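Local coordinates for computational Design of Enzyme (Synthetic construct, PDB 3TP4), which is a computationally designed enzyme on a glycosyl hydrolase family 26 TIM-barrel scaffold, probably built to carry an activated serine in a catalytic triad, at residues 228-233 with 265-270; 232-237 with 274-279; 298-303 with 337-342. One frame throughout, in Å; residues are numbered along the deposited sequence.

Contact 1. Residues 228-233 with 265-270; sequences DVYLRT and RMIAEI
Tyr-230 carries this contact almost alone, its ring driven from the short helix 227-230 against one flank of helix 254-274. CG stands anti to the backbone N (chi1 178°), which sends the ring across the gap. At the root, CB already meets CE of Met-266, a selenomethionine, at 3.7 Å, with SE a little farther off. CG lies 3.5 Å from the same Met-266 CE and CD1 touches it too, because the Met-266 chain, otherwise extended, bends at its last torsion (chi3 67°). SE lies 5.1 Å from the ring centroid in an oblique Met-aromatic contact. Halfway along, CD2 and CE2 pass CD1 of Ile-270, with CD2 the nearer at 3.8 Å; the two side chains run antiparallel alongside one another. Ile-267 lies across the end of the ring, its CG2 meeting CE1 and, at 3.5 Å, CZ. The tip, Tyr-230 OH, is also 3.5 Å from Ile-267 CG2 while hydrogen-bonding to the carbonyl of Gly-244. The phenol is thus lined along its length by three residues from little more than one turn of helix. Leu-231 adds a looser touch, CD2 to Ile-270 CD1 at 4.4 Å. Trp-217 and Phe-223 pack edge-to-face with Tyr-230, and Leu-243 and Leu-245 of strand 242-249 complete the layer, so the contact joins two outer-shell helices over the parallel strand between them in sequence.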
# COMPACT_ATOMS: atom_id res chain seq x y z
N ASP A 228 7.82 -14.96 9.39
CA ASP A 228 6.51 -15.14 9.99
C ASP A 228 6.03 -13.87 10.70
O ASP A 228 4.84 -13.61 10.76
CB ASP A 228 6.50 -16.33 10.96
CG ASP A 228 6.73 -17.65 10.24
OD1 ASP A 228 6.44 -17.73 9.02
OD2 ASP A 228 7.20 -18.60 10.90
N VAL A 229 6.96 -13.09 11.24
CA VAL A 229 6.59 -11.82 11.83
C VAL A 229 6.18 -10.82 10.72
O VAL A 229 5.14 -10.15 10.80
CB VAL A 229 7.73 -11.26 12.70
CG1 VAL A 229 7.35 -9.93 13.30
CG2 VAL A 229 8.11 -12.27 13.80
N TYR A 230 6.99 -10.74 9.68
CA TYR A 230 6.68 -9.89 8.53
C TYR A 230 5.33 -10.24 7.91
O TYR A 230 4.54 -9.35 7.55
CB TYR A 230 7.78 -10.06 7.47
CG TYR A 230 7.57 -9.25 6.18
CD1 TYR A 230 7.80 -7.88 6.15
CD2 TYR A 230 7.14 -9.88 5.02
CE1 TYR A 230 7.61 -7.14 4.97
CE2 TYR A 230 6.96 -9.16 3.84
CZ TYR A 230 7.19 -7.79 3.82
OH TYR A 230 7.01 -7.08 2.65
N LEU A 231 5.04 -11.53 7.80
CA LEU A 231 3.79 -11.95 7.14
C LEU A 231 2.54 -11.99 8.02
O LEU A 231 1.48 -12.38 7.54
CB LEU A 231 3.97 -13.31 6.47
CG LEU A 231 5.03 -13.34 5.36
CD1 LEU A 231 5.27 -14.78 4.94
CD2 LEU A 231 4.60 -12.47 4.17
N ARG A 232 2.65 -11.58 9.28
CA ARG A 232 1.50 -11.66 10.19
C ARG A 232 0.23 -11.05 9.59
O ARG A 232 -0.85 -11.63 9.71
CB ARG A 232 1.81 -11.02 11.55
CG ARG A 232 2.25 -12.04 12.60
CD ARG A 232 2.97 -11.40 13.80
NE ARG A 232 2.04 -10.92 14.82
CZ ARG A 232 2.40 -10.48 16.03
NH1 ARG A 232 3.68 -10.45 16.38
NH2 ARG A 232 1.47 -10.07 16.89
N THR A 233 0.36 -9.89 8.95
CA THR A 233 -0.79 -9.16 8.45
C THR A 233 -0.96 -9.23 6.93
O THR A 233 -1.73 -8.46 6.35
CB THR A 233 -0.72 -7.67 8.89
OG1 THR A 233 0.38 -7.02 8.24
CG2 THR A 233 -0.54 -7.57 10.41
N ARG A 265 16.69 -8.26 2.05
CA ARG A 265 16.88 -9.56 1.42
C ARG A 265 15.59 -10.35 1.52
O ARG A 265 15.14 -10.96 0.55
CB ARG A 265 17.99 -10.37 2.10
CG ARG A 265 19.40 -9.91 1.78
CD ARG A 265 20.42 -10.81 2.49
NE ARG A 265 20.29 -12.21 2.08
CZ ARG A 265 21.03 -12.77 1.13
NH1 ARG A 265 21.94 -12.05 0.49
NH2 ARG A 265 20.87 -14.05 0.81
N MSE A 266 15.02 -10.36 2.72
CA MSE A 266 13.82 -11.13 2.96
C MSE A 266 12.67 -10.74 2.04
O MSE A 266 12.04 -11.60 1.43
CB MSE A 266 13.38 -10.95 4.41
CG MSE A 266 12.07 -11.62 4.72
SE MSE A 266 11.48 -11.10 6.50
CE MSE A 266 11.10 -9.19 6.21
N ILE A 267 12.37 -9.44 1.95
CA ILE A 267 11.25 -9.06 1.10
C ILE A 267 11.49 -9.38 -0.38
O ILE A 267 10.55 -9.74 -1.08
CB ILE A 267 10.79 -7.59 1.30
CG1 ILE A 267 11.81 -6.60 0.74
CG2 ILE A 267 10.49 -7.31 2.79
CD1 ILE A 267 11.26 -5.16 0.74
N ALA A 268 12.73 -9.23 -0.85
CA ALA A 268 13.08 -9.56 -2.22
C ALA A 268 12.88 -11.06 -2.46
O ALA A 268 12.41 -11.47 -3.52
CB ALA A 268 14.53 -9.18 -2.51
N GLU A 269 13.24 -11.87 -1.46
CA GLU A 269 13.12 -13.32 -1.57
C GLU A 269 11.66 -13.72 -1.63
O GLU A 269 11.27 -14.56 -2.44
CB GLU A 269 13.80 -14.00 -0.38
CG GLU A 269 15.32 -14.05 -0.48
CD GLU A 269 15.96 -14.55 0.81
OE1 GLU A 269 15.23 -14.91 1.76
OE2 GLU A 269 17.21 -14.58 0.87
N ILE A 270 10.85 -13.12 -0.77
CA ILE A 270 9.41 -13.42 -0.76
C ILE A 270 8.77 -12.99 -2.08
O ILE A 270 7.99 -13.74 -2.69
CB ILE A 270 8.70 -12.76 0.44
CG1 ILE A 270 9.24 -13.34 1.75
CG2 ILE A 270 7.19 -12.95 0.34
CD1 ILE A 270 8.81 -12.59 2.99

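Contact 2. Residues 232-237 with 274-279; sequences RTYPGD and KGKVSA
Asp-237 OD1 is the focus of a small polar cluster in which a tyrosine and a lysine share one carboxylate oxygen. NZ of Lys-274 makes a salt bridge to OD1 of Asp-237 at 2.8 Å, approaching on the syn lone pair. From the other side the hydroxyl OH of Tyr-234 donates to the anti lone pair of the same Asp-237 OD1 at 2.6 Å, with OD1 lying in the plane of the ring. Two donors on one oxygen would be expected to stabilise the carboxylate as an anion. The second lysine passes the carboxylate by: Lys-276 NZ bonds to the backbone O of Asp-237 at 2.9 Å, aligned with a lone pair of that carbonyl, and also to the carbonyl of Val-240. Both lysines run extended until a final bend (chi4 -62° in Lys-274, -54° in Lys-276), and their methylenes close round the hydroxyl, Lys-276 CE 3.5 Å and Lys-274 CD 3.6 Å from Tyr-234 OH.

Behind this first shell, the loop folds back on its own tyrosine, placing Gly-236 N 3.5 Å above the ring plane, over its centre, while Trp-217 meets the ring edge-to-face. Helix 190-207 holds the loop, Gln-194 NE2 bonding Tyr-234 O and Arg-198 NE bonding Pro-235 O. Gly-275 ends helix 254-274 in a Schellman motif; Lys-274 and Lys-276 both point to the loop, running close before their ammonium groups part to separate acceptors. The cluster therefore ties the loop before strand 242-249 to the turn between helix 254-274 and strand 277-278, where Val-277 pairs in parallel with strand 242-249.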
# COMPACT_ATOMS: atom_id res chain seq x y z
N ARG A 232 2.65 -11.58 9.28
CA ARG A 232 1.50 -11.66 10.19
C ARG A 232 0.23 -11.05 9.59
O ARG A 232 -0.85 -11.63 9.71
CB ARG A 232 1.81 -11.02 11.55
CG ARG A 232 2.25 -12.04 12.60
CD ARG A 232 2.97 -11.40 13.80
NE ARG A 232 2.04 -10.92 14.82
CZ ARG A 232 2.40 -10.48 16.03
NH1 ARG A 232 3.68 -10.45 16.38
NH2 ARG A 232 1.47 -10.07 16.89
N THR A 233 0.36 -9.89 8.95
CA THR A 233 -0.79 -9.16 8.45
C THR A 233 -0.96 -9.23 6.93
O THR A 233 -1.73 -8.46 6.35
CB THR A 233 -0.72 -7.67 8.89
OG1 THR A 233 0.38 -7.02 8.24
CG2 THR A 233 -0.54 -7.57 10.41
N TYR A 234 -0.24 -10.15 6.29
CA TYR A 234 -0.25 -10.27 4.83
C TYR A 234 -1.65 -10.57 4.29
O TYR A 234 -2.27 -11.55 4.68
CB TYR A 234 0.69 -11.39 4.42
CG TYR A 234 0.82 -11.59 2.92
CD1 TYR A 234 1.16 -10.52 2.09
CD2 TYR A 234 0.63 -12.84 2.35
CE1 TYR A 234 1.29 -10.71 0.72
CE2 TYR A 234 0.76 -13.04 0.98
CZ TYR A 234 1.09 -11.96 0.17
OH TYR A 234 1.23 -12.14 -1.18
N PRO A 235 -2.16 -9.74 3.37
CA PRO A 235 -3.52 -9.95 2.86
C PRO A 235 -3.67 -11.15 1.92
O PRO A 235 -4.78 -11.64 1.75
CB PRO A 235 -3.82 -8.64 2.10
CG PRO A 235 -2.90 -7.65 2.65
CD PRO A 235 -1.63 -8.43 2.97
N GLY A 236 -2.58 -11.61 1.32
CA GLY A 236 -2.64 -12.77 0.43
C GLY A 236 -2.19 -12.47 -0.99
O GLY A 236 -2.29 -11.33 -1.45
N ASP A 237 -1.74 -13.50 -1.69
CA ASP A 237 -1.22 -13.36 -3.06
C ASP A 237 -2.23 -12.76 -4.04
O ASP A 237 -1.84 -12.05 -4.97
CB ASP A 237 -0.75 -14.70 -3.61
CG ASP A 237 0.37 -15.32 -2.78
OD1 ASP A 237 0.97 -14.62 -1.95
OD2 ASP A 237 0.65 -16.51 -2.99
N LYS A 274 7.03 -15.39 -5.03
CA LYS A 274 5.62 -15.21 -5.40
C LYS A 274 5.45 -14.65 -6.81
O LYS A 274 4.33 -14.54 -7.30
CB LYS A 274 4.90 -14.32 -4.38
CG LYS A 274 4.81 -14.95 -2.97
CD LYS A 274 4.22 -13.98 -1.95
CE LYS A 274 4.06 -14.63 -0.57
NZ LYS A 274 3.13 -15.79 -0.61
N GLY A 275 6.56 -14.31 -7.45
CA GLY A 275 6.52 -13.67 -8.75
C GLY A 275 5.98 -12.25 -8.63
O GLY A 275 5.31 -11.76 -9.53
N LYS A 276 6.26 -11.61 -7.50
CA LYS A 276 5.78 -10.26 -7.24
C LYS A 276 6.94 -9.27 -7.23
O LYS A 276 8.09 -9.63 -7.46
CB LYS A 276 5.02 -10.22 -5.91
CG LYS A 276 3.72 -11.05 -5.92
CD LYS A 276 2.95 -10.92 -4.61
CE LYS A 276 1.69 -11.81 -4.61
NZ LYS A 276 0.84 -11.51 -5.80
N VAL A 277 6.61 -8.01 -6.95
CA VAL A 277 7.60 -6.95 -6.83
C VAL A 277 7.81 -6.60 -5.36
O VAL A 277 6.85 -6.55 -4.59
CB VAL A 277 7.11 -5.67 -7.55
CG1 VAL A 277 7.96 -4.45 -7.14
CG2 VAL A 277 7.12 -5.88 -9.06
N SER A 278 9.06 -6.39 -4.96
CA SER A 278 9.32 -5.86 -3.63
C SER A 278 9.92 -4.46 -3.76
O SER A 278 10.58 -4.15 -4.76
CB SER A 278 10.28 -6.76 -2.85
OG SER A 278 11.52 -6.89 -3.54
N ALA A 279 9.70 -3.62 -2.75
CA ALA A 279 10.23 -2.26 -2.77
C ALA A 279 10.51 -1.81 -1.35
O ALA A 279 9.85 -2.25 -0.41
CB ALA A 279 9.24 -1.31 -3.44

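Contact 3. Residues 298-303 with 337-342; sequences QWFTKV and DALLED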
# COMPACT_ATOMS: atom_id res chain seq x y z
N GLN A 298 27.11 10.83 6.56
CA GLN A 298 27.05 10.04 5.33
C GLN A 298 25.96 8.97 5.36
O GLN A 298 26.15 7.88 4.83
CB GLN A 298 28.42 9.40 5.05
CG GLN A 298 29.53 10.43 4.93
CD GLN A 298 30.82 9.83 4.43
OE1 GLN A 298 31.46 9.04 5.13
NE2 GLN A 298 31.21 10.18 3.21
N TRP A 299 24.83 9.30 5.96
CA TRP A 299 23.78 8.32 6.18
C TRP A 299 23.22 7.79 4.85
O TRP A 299 23.08 6.59 4.68
CB TRP A 299 22.67 8.93 7.03
CG TRP A 299 21.63 7.93 7.43
CD1 TRP A 299 21.63 7.15 8.56
CD2 TRP A 299 20.45 7.59 6.71
NE1 TRP A 299 20.51 6.35 8.59
CE2 TRP A 299 19.76 6.61 7.46
CE3 TRP A 299 19.88 8.04 5.51
CZ2 TRP A 299 18.55 6.05 7.05
CZ3 TRP A 299 18.67 7.47 5.09
CH2 TRP A 299 18.03 6.50 5.86
N PHE A 300 22.94 8.69 3.91
CA PHE A 300 22.38 8.27 2.62
C PHE A 300 23.31 7.34 1.83
O PHE A 300 22.90 6.28 1.38
CB PHE A 300 21.96 9.47 1.78
CG PHE A 300 20.82 10.26 2.36
CD1 PHE A 300 19.51 9.78 2.28
CD2 PHE A 300 21.05 11.47 2.99
CE1 PHE A 300 18.45 10.51 2.80
CE2 PHE A 300 20.00 12.22 3.51
CZ PHE A 300 18.70 11.73 3.44
N THR A 301 24.56 7.75 1.64
CA THR A 301 25.49 6.89 0.90
C THR A 301 25.84 5.61 1.65
O THR A 301 26.11 4.59 1.04
CB THR A 301 26.78 7.63 0.51
OG1 THR A 301 27.40 8.15 1.69
CG2 THR A 301 26.47 8.78 -0.47
N LYS A 302 25.85 5.66 2.98
CA LYS A 302 26.06 4.43 3.75
C LYS A 302 24.91 3.44 3.58
O LYS A 302 25.13 2.23 3.40
CB LYS A 302 26.26 4.76 5.24
CG LYS A 302 27.59 5.41 5.54
CD LYS A 302 27.66 5.88 6.98
CE LYS A 302 27.43 4.73 7.95
NZ LYS A 302 27.82 5.10 9.34
N VAL A 303 23.68 3.94 3.63
CA VAL A 303 22.51 3.10 3.39
C VAL A 303 22.55 2.49 1.99
O VAL A 303 22.45 1.28 1.83
CB VAL A 303 21.19 3.88 3.58
CG1 VAL A 303 20.03 3.14 2.91
CG2 VAL A 303 20.90 4.06 5.07
N ASP A 337 21.69 22.36 5.32
CA ASP A 337 21.69 21.10 6.06
C ASP A 337 23.02 20.40 5.95
O ASP A 337 23.62 20.38 4.87
CB ASP A 337 20.59 20.16 5.55
CG ASP A 337 19.20 20.68 5.80
OD1 ASP A 337 19.05 21.58 6.66
OD2 ASP A 337 18.26 20.18 5.15
N ALA A 338 23.46 19.79 7.04
CA ALA A 338 24.74 19.11 7.05
C ALA A 338 24.77 17.92 6.08
O ALA A 338 25.83 17.58 5.53
CB ALA A 338 25.10 18.67 8.46
N LEU A 339 23.62 17.28 5.87
CA LEU A 339 23.57 16.08 5.04
C LEU A 339 23.36 16.37 3.54
O LEU A 339 23.22 15.45 2.73
CB LEU A 339 22.50 15.09 5.54
CG LEU A 339 22.88 14.11 6.66
CD1 LEU A 339 21.64 13.38 7.19
CD2 LEU A 339 23.94 13.11 6.20
N LEU A 340 23.35 17.65 3.18
CA LEU A 340 23.10 18.03 1.79
C LEU A 340 24.10 17.38 0.82
O LEU A 340 23.70 16.74 -0.16
CB LEU A 340 23.12 19.54 1.61
CG LEU A 340 23.04 19.95 0.13
CD1 LEU A 340 21.64 19.76 -0.39
CD2 LEU A 340 23.51 21.37 -0.08
N GLU A 341 25.39 17.52 1.09
CA GLU A 341 26.40 16.96 0.20
C GLU A 341 26.25 15.44 0.05
O GLU A 341 26.37 14.90 -1.05
CB GLU A 341 27.82 17.32 0.68
CG GLU A 341 28.91 16.67 -0.13
CD GLU A 341 30.30 17.23 0.18
OE1 GLU A 341 30.52 17.65 1.34
OE2 GLU A 341 31.15 17.25 -0.74
N ASP A 342 25.97 14.75 1.15
CA ASP A 342 25.85 13.31 1.09
C ASP A 342 24.64 12.91 0.25
O ASP A 342 24.70 11.95 -0.51
CB ASP A 342 25.76 12.68 2.48
CG ASP A 342 25.86 11.16 2.44
OD1 ASP A 342 26.98 10.63 2.26
OD2 ASP A 342 24.82 10.49 2.60
O HOH W 1 29.23 11.73 1.09
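OD1 of Asp-342 is gripped by two hydrogen bonds at the first turn of helix 299-308. One comes from Thr-301 OG1 at 2.6 Å, on the syn lone pair, and one from a water that lies 2.8 Å from Asp-342 OD1 and also accepts a hydrogen bond from Gln-298 NE2 (3.3 Å). The second oxygen, OD2, receives the backbone N-H of Thr-301, N to OD2 2.9 Å, again on the syn lone pair and fairly straight at 160°. Phe-300 N also lies 2.9 Å from Asp-342 OD2. Together Thr-301 N and OG1 make a two-pronged grip that fixes the rotation of the carboxylate, and the positive end of the helix dipole would probably add to its stability as an anion. The role resembles that of an N-cap, supplied here from a different helix, since the N-cap position itself belongs to Gln-298.

Torsions bring the partners into line. Asp-342 CG stands anti to its backbone N (chi1 -171°), carrying the carboxylate across to the helix end, and Thr-301 OG1 sits between its own N and C (chi1 57°), on the same side as its N-H, so both donors face the carboxylate. The phenyl ring of Phe-300 lies nearly coplanar with the carboxylate, OD2 sitting at its edge.

Beside this polar join runs an apolar one. Leu-339 sends CD1 to within 4.2 Å of Phe-300 CE2, and its CD2 lies 3.9 Å from the backbone N of Trp-299. Trp-299 CE3 lies over one face of the Phe-300 ring, offset toward its rim. Phe-343 meets that ring edge-to-face. Phe-283 packs on Trp-299 and Phe-300, and Val-285 on Trp-299 and Leu-339, so the starts of helices 299-308 and 340-348 are joined against strand 282-285.

Overall arrangement
Contacts 1 and 2 are neighbours, their centres about 8 Å apart, and they bind the same elements: the chain from helix 227-230 toward strand 242-249, and helix 254-274 with the turn after it. Contact 1 is buried and wholly apolar between its segments, whereas contact 2, at the end of the same helix and only partly buried, relies on a salt bridge and hydrogen bonds. Direct packing joins them, Ile-267 CD1 lying 3.4 Å from Ala-279 O. Contact 3 stands apart, its centre about 28 Å from that of contact 1 and 31 Å from that of contact 2; it is largely buried and combines both chemistries, a gripped carboxylate beside an aromatic patch, at two helix starts.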